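Local coordinates for KLLA0E02245p (Kluyveromyces lactis, PDB 4GPS), which removes the NAD cap from NAD-capped RNAs as a metal-dependent decapping enzyme and also acts as a 5'-3' exoribonuclease, at residues Ser123-Glu126 with Val130-Ser133. Numbering follows the deposited sequence.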
loop_
_atom_site.group_PDB
_atom_site.type_symbol
_atom_site.label_atom_id
_atom_site.label_comp_id
_atom_site.label_asym_id
_atom_site.label_seq_id
_atom_site.Cartn_x
_atom_site.Cartn_y
_atom_site.Cartn_z
ATOM N N SER A 123 -19.792 11.467 -14.042
ATOM C CA SER A 123 -19.743 10.212 -14.778
ATOM C C SER A 123 -19.831 10.505 -16.301
ATOM O O SER A 123 -20.240 9.660 -17.096
ATOM C CB SER A 123 -20.867 9.269 -14.308
ATOM O OG SER A 123 -20.591 8.734 -13.017
ATOM N N LYS A 124 -19.434 11.711 -16.697
ATOM C CA LYS A 124 -19.448 12.117 -18.101
ATOM C C LYS A 124 -18.506 13.273 -18.380
ATOM O O LYS A 124 -18.265 14.101 -17.519
ATOM C CB LYS A 124 -20.871 12.484 -18.543
ATOM C CG LYS A 124 -21.532 11.297 -19.240
ATOM C CD LYS A 124 -23.057 11.404 -19.410
ATOM C CE LYS A 124 -23.613 10.108 -20.047
ATOM N NZ LYS A 124 -25.094 9.986 -19.901
ATOM N N TRP A 125 -17.964 13.315 -19.588
ATOM C CA TRP A 125 -17.049 14.384 -19.965
ATOM C C TRP A 125 -17.800 15.682 -20.273
ATOM O O TRP A 125 -18.930 15.637 -20.759
ATOM C CB TRP A 125 -16.249 13.966 -21.206
ATOM C CG TRP A 125 -15.398 12.774 -20.994
ATOM C CD1 TRP A 125 -15.664 11.496 -21.381
ATOM C CD2 TRP A 125 -14.171 12.730 -20.263
ATOM N NE1 TRP A 125 -14.682 10.648 -20.925
ATOM C CE2 TRP A 125 -13.750 11.381 -20.236
ATOM C CE3 TRP A 125 -13.381 13.699 -19.627
ATOM C CZ2 TRP A 125 -12.568 10.977 -19.593
ATOM C CZ3 TRP A 125 -12.200 13.294 -18.990
ATOM C CH2 TRP A 125 -11.812 11.943 -18.982
ATOM N N GLU A 126 -17.185 16.831 -19.993
ATOM C CA GLU A 126 -17.804 18.130 -20.292
ATOM C C GLU A 126 -18.213 18.188 -21.769
ATOM O O GLU A 126 -19.335 18.570 -22.094
ATOM C CB GLU A 126 -16.826 19.266 -20.035
ATOM C CG GLU A 126 -16.400 19.411 -18.604
ATOM C CD GLU A 126 -15.117 20.213 -18.472
ATOM O OE1 GLU A 126 -15.086 21.367 -18.956
ATOM O OE2 GLU A 126 -14.144 19.683 -17.890
ATOM N N VAL A 130 -12.599 18.013 -24.415
ATOM C CA VAL A 130 -11.994 17.571 -23.163
ATOM C C VAL A 130 -11.796 16.047 -23.168
ATOM O O VAL A 130 -10.737 15.559 -22.798
ATOM C CB VAL A 130 -12.864 17.981 -21.954
ATOM C CG1 VAL A 130 -12.404 17.256 -20.717
ATOM C CG2 VAL A 130 -12.791 19.496 -21.753
ATOM N N LYS A 131 -12.807 15.302 -23.598
ATOM C CA LYS A 131 -12.696 13.849 -23.645
ATOM C C LYS A 131 -11.585 13.376 -24.560
ATOM O O LYS A 131 -10.937 12.365 -24.275
ATOM C CB LYS A 131 -13.993 13.199 -24.111
ATOM C CG LYS A 131 -13.811 11.743 -24.558
ATOM C CD LYS A 131 -15.156 11.160 -24.944
ATOM C CE LYS A 131 -15.043 10.048 -25.962
ATOM N NZ LYS A 131 -15.272 8.760 -25.310
ATOM N N ASP A 132 -11.362 14.088 -25.657
ATOM C CA ASP A 132 -10.327 13.666 -26.582
ATOM C C ASP A 132 -8.925 13.995 -26.095
ATOM O O ASP A 132 -7.950 13.608 -26.743
ATOM C CB ASP A 132 -10.561 14.249 -27.974
ATOM C CG ASP A 132 -11.750 13.628 -28.674
ATOM O OD1 ASP A 132 -12.150 12.486 -28.325
ATOM O OD2 ASP A 132 -12.276 14.290 -29.594
ATOM N N SER A 133 -8.835 14.696 -24.958
ATOM C CA SER A 133 -7.558 15.050 -24.323
ATOM C C SER A 133 -7.115 13.943 -23.359
ATOM O O SER A 133 -6.048 14.035 -22.754
ATOM C CB SER A 133 -7.697 16.320 -23.507
ATOM O OG SER A 133 -8.672 17.149 -24.081
#
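The short loop joining helix 114-122 to helix 128-131 packs against the latter at the surface of this Dxo1 nuclease, where Trp125 meets Val130 and Lys131, and it illustrates how one indole can draw a loop and the helix after it together through apolar contact. Lys131 comes over one face of the indole: its CB stands 3.7 Å from the centroid of the five-membered ring and 23° off the normal, a CH-pi contact. The closest approach is 3.4 Å, from that CB to Trp125 CG. The lysine CG is anti to the backbone N (chi1 163°), which carries the aliphatic chain across the five-membered ring side at about a right angle to the tryptophan side chain, CD reaching 3.6 Å from Trp125 CD1, before the ammonium end leads away. Val130 takes the six-membered part of the indole, its CG1 methyl lying obliquely 3.8 Å from Trp125 CE3. The other methyl, CG2, meets the carboxylate of Glu126 more loosely, at 4.1 Å from OE1. No hydrogen bond joins the two segments; the second is braced internally, where Ser133 N donates to Val130 O (3.0 Å). Were Trp125 replaced by an alanine, the lysine chain would probably be left without its ring face and freer to turn, with a gap opened under Lys131 CB and beside Val130 CG1. The indole also stacks with Tyr119 of helix 114-122, and its ring meets that of Phe134 with the planes about 15° apart. Glu126 touches Glu115 and Thr118 of the same preceding helix, and Val130 too reaches Glu115, so the short helix 128-131 is packed against helix 114-122 both directly and through the intervening loop.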